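Local coordinates for protein putative peptidase (Bacteroides fragilis, PDB 5DYN) that is a putative clostripain-family (C11) cysteine protease, probably the one that activates the Bacteroides fragilis toxin by proteolytic cleavage, at residues 40-54 against 66-78. Residues are numbered along the deposited sequence; the frame is centred on the assembly and turned at random.
Sequences KEGMRQVDATSGNLL and IRLGKDKKGKVVE
Lys-70 lays its extended chain over the methyl of Ala-48, CG lying 3.7 Å from Ala-48 CB, and carries its ammonium to the turn from Met-43 to Val-46. There Lys-70 NZ donates to Arg-44 O and to Val-46 O, meeting both carbonyls from above their planes. Arg-67, straight from CG to NE with CG anti to the backbone N (chi1 176°), ties the loop to strand 51-58: NH2 bonds Ala-48 O at 3.1 Å and Asn-52 OD1 at 3.2 Å, both at the guanidinium edge, while NE adds a weak bond to Asn-52 OD1. The amide of Asn-52 is turned 55° from the guanidinium, its ND2 held by Thr-17. Strands 51-58 and 64-70 form an antiparallel hairpin, joined here by the nearly straight bond from Leu-68 N to Leu-53 O (3.0 Å). Leu-68 CD1 packs on Leu-53 CD2 at 3.6 Å, and both leucines touch Met-39. Val-76 CG1 packs against Lys-40 CB, and Lys-40 NZ reaches Glu-78 OE2 in a 2.6 Å salt bridge on its anti side. Two cationic side chains thus satisfy backbone carbonyls of the 44-48 connection, consistent with pinning this helix-to-strand link of the clostripain-family fragment to strand 64-70.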
ATOM      1  N   LYS A  40      14.798 -12.238   8.959  1.00 44.96           N
ATOM      2  CA  LYS A  40      16.113 -12.761   9.319  1.00 48.43           C
ATOM      3  C   LYS A  40      16.553 -13.825   8.325  1.00 46.56           C
ATOM      4  O   LYS A  40      17.678 -13.801   7.826  1.00 47.84           O
ATOM      5  CB  LYS A  40      16.097 -13.352  10.729  1.00 47.59           C
ATOM      6  CG  LYS A  40      15.851 -12.349  11.833  1.00 43.24           C
ATOM      7  CD  LYS A  40      15.791 -13.047  13.177  1.00 45.77           C
ATOM      8  CE  LYS A  40      15.275 -12.119  14.252  1.00 54.08           C
ATOM      9  NZ  LYS A  40      15.144 -12.814  15.561  1.00 58.54           N
ATOM     10  N   GLU A  41      15.648 -14.756   8.045  1.00 45.11           N
ATOM     11  CA  GLU A  41      15.893 -15.821   7.085  1.00 45.71           C
ATOM     12  C   GLU A  41      16.225 -15.264   5.703  1.00 49.85           C
ATOM     13  O   GLU A  41      17.148 -15.736   5.039  1.00 52.85           O
ATOM     14  CB  GLU A  41      14.675 -16.740   7.010  1.00 44.49           C
ATOM     15  CG  GLU A  41      14.689 -17.725   5.860  1.00 47.87           C
ATOM     16  CD  GLU A  41      13.592 -18.763   5.989  1.00 68.65           C
ATOM     17  OE1 GLU A  41      12.814 -18.681   6.967  1.00 64.23           O
ATOM     18  OE2 GLU A  41      13.502 -19.652   5.115  1.00 69.00           O
ATOM     19  N   GLY A  42      15.474 -14.254   5.274  1.00 48.83           N
ATOM     20  CA  GLY A  42      15.711 -13.629   3.984  1.00 43.84           C
ATOM     21  C   GLY A  42      16.988 -12.812   3.988  1.00 46.91           C
ATOM     22  O   GLY A  42      17.650 -12.655   2.963  1.00 45.58           O
ATOM     23  N   MET A  43      17.335 -12.294   5.159  1.00 44.75           N
ATOM     24  CA  MET A  43      18.532 -11.480   5.319  1.00 49.34           C
ATOM     25  C   MET A  43      19.799 -12.315   5.133  1.00 53.33           C
ATOM     26  O   MET A  43      20.883 -11.776   4.895  1.00 48.99           O
ATOM     27  CB  MET A  43      18.517 -10.807   6.695  1.00 46.27           C
ATOM     28  CG  MET A  43      19.625  -9.803   6.940  1.00 62.38           C
ATOM     29  SD  MET A  43      19.972  -8.731   5.534  1.00 65.07           S
ATOM     30  CE  MET A  43      18.396  -7.951   5.284  1.00 34.96           C
ATOM     31  N   ARG A  44      19.652 -13.633   5.227  1.00 48.90           N
ATOM     32  CA  ARG A  44      20.778 -14.550   5.086  1.00 49.22           C
ATOM     33  C   ARG A  44      21.398 -14.481   3.695  1.00 51.81           C
ATOM     34  O   ARG A  44      22.621 -14.458   3.554  1.00 53.47           O
ATOM     35  CB  ARG A  44      20.339 -15.983   5.395  1.00 53.57           C
ATOM     36  CG  ARG A  44      20.063 -16.234   6.869  1.00 55.79           C
ATOM     37  CD  ARG A  44      19.385 -17.573   7.107  1.00 55.46           C
ATOM     38  NE  ARG A  44      20.138 -18.690   6.546  1.00 60.54           N
ATOM     39  CZ  ARG A  44      19.774 -19.371   5.463  1.00 64.57           C
ATOM     40  NH1 ARG A  44      18.662 -19.051   4.816  1.00 65.47           N
ATOM     41  NH2 ARG A  44      20.523 -20.375   5.028  1.00 67.48           N
ATOM     42  N   GLN A  45      20.557 -14.448   2.668  1.00 55.11           N
ATOM     43  CA  GLN A  45      21.054 -14.342   1.302  1.00 56.94           C
ATOM     44  C   GLN A  45      21.148 -12.879   0.874  1.00 57.20           C
ATOM     45  O   GLN A  45      20.929 -12.550  -0.291  1.00 59.05           O
ATOM     46  CB  GLN A  45      20.164 -15.132   0.340  1.00 57.36           C
ATOM     47  CG  GLN A  45      20.112 -16.626   0.643  1.00 64.57           C
ATOM     48  CD  GLN A  45      20.556 -17.486  -0.532  1.00 71.94           C
ATOM     49  OE1 GLN A  45      20.143 -17.265  -1.672  1.00 76.39           O
ATOM     50  NE2 GLN A  45      21.401 -18.476  -0.257  1.00 52.48           N
ATOM     51  N   VAL A  46      21.477 -12.012   1.830  1.00 56.48           N
ATOM     52  CA  VAL A  46      21.663 -10.586   1.576  1.00 47.70           C
ATOM     53  C   VAL A  46      23.012 -10.113   2.118  1.00 57.40           C
ATOM     54  O   VAL A  46      23.384 -10.430   3.249  1.00 55.85           O
ATOM     55  CB  VAL A  46      20.536  -9.740   2.212  1.00 47.06           C
ATOM     56  CG1 VAL A  46      20.830  -8.251   2.072  1.00 44.06           C
ATOM     57  CG2 VAL A  46      19.194 -10.082   1.593  1.00 49.75           C
ATOM     58  N   ASP A  47      23.742  -9.358   1.302  1.00 60.13           N
ATOM     59  CA  ASP A  47      25.042  -8.820   1.690  1.00 48.17           C
ATOM     60  C   ASP A  47      24.896  -7.774   2.797  1.00 55.05           C
ATOM     61  O   ASP A  47      24.611  -6.607   2.527  1.00 57.28           O
ATOM     62  CB  ASP A  47      25.742  -8.219   0.470  1.00 51.86           C
ATOM     63  CG  ASP A  47      27.174  -7.829   0.753  1.00 62.56           C
ATOM     64  OD1 ASP A  47      27.787  -8.435   1.657  1.00 65.60           O
ATOM     65  OD2 ASP A  47      27.691  -6.922   0.065  1.00 64.81           O
ATOM     66  N   ALA A  48      25.107  -8.198   4.040  1.00 57.41           N
ATOM     67  CA  ALA A  48      24.812  -7.363   5.203  1.00 55.00           C
ATOM     68  C   ALA A  48      25.860  -6.286   5.477  1.00 59.17           C
ATOM     69  O   ALA A  48      25.793  -5.604   6.500  1.00 58.75           O
ATOM     70  CB  ALA A  48      24.641  -8.236   6.439  1.00 47.33           C
ATOM     71  N   THR A  49      26.824  -6.129   4.576  1.00 61.72           N
ATOM     72  CA  THR A  49      27.827  -5.087   4.750  1.00 59.74           C
ATOM     73  C   THR A  49      27.380  -3.791   4.078  1.00 63.93           C
ATOM     74  O   THR A  49      27.699  -2.699   4.548  1.00 68.63           O
ATOM     75  CB  THR A  49      29.208  -5.512   4.198  1.00 59.36           C
ATOM     76  OG1 THR A  49      30.153  -4.458   4.412  1.00 58.67           O
ATOM     77  CG2 THR A  49      29.137  -5.815   2.714  1.00 55.99           C
ATOM     78  N   SER A  50      26.624  -3.920   2.990  1.00 58.25           N
ATOM     79  CA  SER A  50      26.151  -2.762   2.240  1.00 60.79           C
ATOM     80  C   SER A  50      24.641  -2.574   2.391  1.00 60.94           C
ATOM     81  O   SER A  50      24.130  -1.458   2.290  1.00 53.26           O
ATOM     82  CB  SER A  50      26.522  -2.900   0.764  1.00 55.27           C
ATOM     83  OG  SER A  50      26.371  -4.240   0.327  1.00 58.75           O
ATOM     84  N   GLY A  51      23.931  -3.671   2.639  1.00 58.02           N
ATOM     85  CA  GLY A  51      22.493  -3.615   2.838  1.00 52.33           C
ATOM     86  C   GLY A  51      22.118  -3.472   4.301  1.00 54.45           C
ATOM     87  O   GLY A  51      22.569  -4.248   5.146  1.00 57.50           O
ATOM     88  N   ASN A  52      21.291  -2.476   4.603  1.00 52.42           N
ATOM     89  CA  ASN A  52      20.848  -2.236   5.971  1.00 42.09           C
ATOM     90  C   ASN A  52      19.345  -2.424   6.135  1.00 46.83           C
ATOM     91  O   ASN A  52      18.557  -1.576   5.709  1.00 48.34           O
ATOM     92  CB  ASN A  52      21.231  -0.826   6.420  1.00 51.03           C
ATOM     93  CG  ASN A  52      22.714  -0.556   6.291  1.00 56.56           C
ATOM     94  OD1 ASN A  52      23.511  -1.000   7.119  1.00 54.57           O
ATOM     95  ND2 ASN A  52      23.093   0.186   5.257  1.00 51.12           N
ATOM     96  N   LEU A  53      18.949  -3.534   6.750  1.00 43.28           N
ATOM     97  CA  LEU A  53      17.543  -3.756   7.063  1.00 40.14           C
ATOM     98  C   LEU A  53      17.236  -3.336   8.489  1.00 38.65           C
ATOM     99  O   LEU A  53      17.571  -4.035   9.446  1.00 40.48           O
ATOM    100  CB  LEU A  53      17.151  -5.217   6.867  1.00 39.04           C
ATOM    101  CG  LEU A  53      15.677  -5.524   7.144  1.00 38.87           C
ATOM    102  CD1 LEU A  53      14.775  -4.685   6.243  1.00 39.78           C
ATOM    103  CD2 LEU A  53      15.378  -7.005   6.975  1.00 34.29           C
ATOM    104  N   LEU A  54      16.593  -2.186   8.624  1.00 41.79           N
ATOM    105  CA  LEU A  54      16.185  -1.704   9.930  1.00 40.52           C
ATOM    106  C   LEU A  54      14.717  -2.036  10.153  1.00 36.47           C
ATOM    107  O   LEU A  54      13.916  -2.028   9.220  1.00 34.35           O
ATOM    108  CB  LEU A  54      16.438  -0.201  10.057  1.00 34.85           C
ATOM    109  CG  LEU A  54      17.840   0.201  10.534  1.00 41.94           C
ATOM    110  CD1 LEU A  54      18.943  -0.357   9.650  1.00 40.35           C
ATOM    111  CD2 LEU A  54      17.955   1.703  10.613  1.00 48.06           C
ATOM    112  N   ILE A  66      15.427  -1.827  15.548  1.00 35.45           N
ATOM    113  CA  ILE A  66      16.528  -2.770  15.481  1.00 39.98           C
ATOM    114  C   ILE A  66      17.110  -2.848  14.079  1.00 44.96           C
ATOM    115  O   ILE A  66      16.564  -2.278  13.134  1.00 46.72           O
ATOM    116  CB  ILE A  66      16.090  -4.185  15.913  1.00 41.18           C
ATOM    117  CG1 ILE A  66      15.159  -4.792  14.865  1.00 35.94           C
ATOM    118  CG2 ILE A  66      15.426  -4.150  17.284  1.00 44.55           C
ATOM    119  CD1 ILE A  66      14.633  -6.155  15.236  1.00 34.80           C
ATOM    120  N   ARG A  67      18.225  -3.556  13.958  1.00 41.60           N
ATOM    121  CA  ARG A  67      18.860  -3.789  12.673  1.00 38.98           C
ATOM    122  C   ARG A  67      19.183  -5.267  12.540  1.00 40.74           C
ATOM    123  O   ARG A  67      19.769  -5.860  13.444  1.00 46.96           O
ATOM    124  CB  ARG A  67      20.129  -2.946  12.531  1.00 46.51           C
ATOM    125  CG  ARG A  67      20.903  -3.220  11.256  1.00 45.88           C
ATOM    126  CD  ARG A  67      22.204  -2.436  11.202  1.00 42.88           C
ATOM    127  NE  ARG A  67      22.886  -2.633   9.925  1.00 46.82           N
ATOM    128  CZ  ARG A  67      23.743  -3.619   9.681  1.00 53.78           C
ATOM    129  NH1 ARG A  67      24.032  -4.499  10.632  1.00 52.80           N
ATOM    130  NH2 ARG A  67      24.315  -3.726   8.490  1.00 49.77           N
ATOM    131  N   LEU A  68      18.791  -5.863  11.422  1.00 46.80           N
ATOM    132  CA  LEU A  68      19.026  -7.285  11.203  1.00 43.04           C
ATOM    133  C   LEU A  68      20.350  -7.510  10.485  1.00 42.23           C
ATOM    134  O   LEU A  68      20.377  -7.840   9.302  1.00 46.09           O
ATOM    135  CB  LEU A  68      17.879  -7.906  10.405  1.00 42.25           C
ATOM    136  CG  LEU A  68      16.490  -7.814  11.041  1.00 44.86           C
ATOM    137  CD1 LEU A  68      15.473  -8.607  10.234  1.00 45.48           C
ATOM    138  CD2 LEU A  68      16.519  -8.284  12.487  1.00 43.23           C
ATOM    139  N   GLY A  69      21.447  -7.322  11.210  1.00 51.92           N
ATOM    140  CA  GLY A  69      22.768  -7.541  10.655  1.00 56.40           C
ATOM    141  C   GLY A  69      23.226  -8.968  10.868  1.00 56.65           C
ATOM    142  O   GLY A  69      22.496  -9.788  11.421  1.00 57.54           O
ATOM    143  N   LYS A  70      24.440  -9.267  10.421  1.00 64.53           N
ATOM    144  CA  LYS A  70      25.023 -10.589  10.619  1.00 65.71           C
ATOM    145  C   LYS A  70      26.205 -10.508  11.568  1.00 63.06           C
ATOM    146  O   LYS A  70      26.972  -9.547  11.520  1.00 65.30           O
ATOM    147  CB  LYS A  70      25.470 -11.191   9.287  1.00 60.58           C
ATOM    148  CG  LYS A  70      24.359 -11.403   8.279  1.00 61.65           C
ATOM    149  CD  LYS A  70      24.940 -11.872   6.958  1.00 56.25           C
ATOM    150  CE  LYS A  70      23.862 -12.238   5.961  1.00 50.16           C
ATOM    151  NZ  LYS A  70      24.461 -12.649   4.662  1.00 56.84           N
ATOM    152  N   ASP A  71      26.362 -11.511  12.429  1.00 65.14           N
ATOM    153  CA  ASP A  71      27.543 -11.559  13.280  1.00 69.55           C
ATOM    154  C   ASP A  71      28.753 -11.945  12.433  1.00 72.08           C
ATOM    155  O   ASP A  71      28.622 -12.228  11.243  1.00 70.78           O
ATOM    156  CB  ASP A  71      27.351 -12.518  14.467  1.00 64.85           C
ATOM    157  CG  ASP A  71      27.050 -13.954  14.052  1.00 68.36           C
ATOM    158  OD1 ASP A  71      27.314 -14.344  12.896  1.00 71.26           O
ATOM    159  OD2 ASP A  71      26.558 -14.714  14.913  1.00 65.03           O
ATOM    160  N   LYS A  72      29.929 -11.964  13.043  1.00 76.07           N
ATOM    161  CA  LYS A  72      31.163 -12.184  12.298  1.00 71.26           C
ATOM    162  C   LYS A  72      31.254 -13.636  11.806  1.00 71.92           C
ATOM    163  O   LYS A  72      32.173 -13.997  11.068  1.00 70.21           O
ATOM    164  CB  LYS A  72      32.394 -11.835  13.149  1.00 65.45           C
ATOM    165  CG  LYS A  72      32.136 -11.079  14.470  1.00 66.93           C
ATOM    166  CD  LYS A  72      31.371  -9.758  14.326  1.00 75.79           C
ATOM    167  CE  LYS A  72      31.191  -9.085  15.683  1.00 69.70           C
ATOM    168  NZ  LYS A  72      30.343  -9.934  16.590  1.00 66.03           N
ATOM    169  N   LYS A  73      30.291 -14.461  12.216  1.00 71.61           N
ATOM    170  CA  LYS A  73      30.184 -15.847  11.753  1.00 67.38           C
ATOM    171  C   LYS A  73      29.158 -15.986  10.626  1.00 69.17           C
ATOM    172  O   LYS A  73      29.035 -17.045  10.008  1.00 64.22           O
ATOM    173  CB  LYS A  73      29.807 -16.774  12.913  1.00 70.13           C
ATOM    174  N   GLY A  74      28.418 -14.910  10.368  1.00 68.55           N
ATOM    175  CA  GLY A  74      27.441 -14.896   9.293  1.00 63.36           C
ATOM    176  C   GLY A  74      26.010 -15.133   9.746  1.00 64.82           C
ATOM    177  O   GLY A  74      25.074 -15.034   8.952  1.00 60.56           O
ATOM    178  N   LYS A  75      25.843 -15.452  11.025  1.00 62.84           N
ATOM    179  CA  LYS A  75      24.518 -15.666  11.597  1.00 63.56           C
ATOM    180  C   LYS A  75      23.769 -14.342  11.717  1.00 61.89           C
ATOM    181  O   LYS A  75      24.315 -13.356  12.209  1.00 68.48           O
ATOM    182  CB  LYS A  75      24.635 -16.339  12.969  1.00 68.77           C
ATOM    183  CG  LYS A  75      23.324 -16.467  13.737  1.00 70.77           C
ATOM    184  CD  LYS A  75      23.546 -17.113  15.100  1.00 64.28           C
ATOM    185  CE  LYS A  75      22.792 -18.427  15.236  1.00 72.14           C
ATOM    186  NZ  LYS A  75      21.515 -18.258  15.983  1.00 65.13           N
ATOM    187  N   VAL A  76      22.520 -14.318  11.260  1.00 57.61           N
ATOM    188  CA  VAL A  76      21.706 -13.111  11.351  1.00 55.11           C
ATOM    189  C   VAL A  76      21.367 -12.801  12.806  1.00 60.62           C
ATOM    190  O   VAL A  76      20.870 -13.661  13.532  1.00 67.13           O
ATOM    191  CB  VAL A  76      20.404 -13.242  10.534  1.00 51.43           C
ATOM    192  CG1 VAL A  76      19.486 -12.058  10.798  1.00 46.91           C
ATOM    193  CG2 VAL A  76      20.723 -13.355   9.051  1.00 50.16           C
ATOM    194  N   VAL A  77      21.648 -11.573  13.232  1.00 55.04           N
ATOM    195  CA  VAL A  77      21.416 -11.173  14.616  1.00 52.43           C
ATOM    196  C   VAL A  77      20.708  -9.823  14.715  1.00 53.75           C
ATOM    197  O   VAL A  77      20.898  -8.943  13.873  1.00 49.63           O
ATOM    198  CB  VAL A  77      22.740 -11.102  15.413  1.00 62.22           C
ATOM    199  CG1 VAL A  77      23.345 -12.491  15.573  1.00 58.25           C
ATOM    200  CG2 VAL A  77      23.727 -10.157  14.737  1.00 59.11           C
ATOM    201  N   GLU A  78      19.888  -9.670  15.750  1.00 48.24           N
ATOM    202  CA  GLU A  78      19.202  -8.410  16.007  1.00 48.76           C
ATOM    203  C   GLU A  78      20.131  -7.416  16.693  1.00 46.00           C
ATOM    204  O   GLU A  78      20.770  -7.742  17.690  1.00 53.80           O
ATOM    205  CB  GLU A  78      17.963  -8.632  16.875  1.00 46.20           C
ATOM    206  CG  GLU A  78      16.929  -9.575  16.293  1.00 41.39           C
ATOM    207  CD  GLU A  78      15.750  -9.759  17.225  1.00 51.94           C
ATOM    208  OE1 GLU A  78      15.663  -9.010  18.222  1.00 54.60           O
ATOM    209  OE2 GLU A  78      14.914 -10.649  16.970  1.00 52.67           O
TER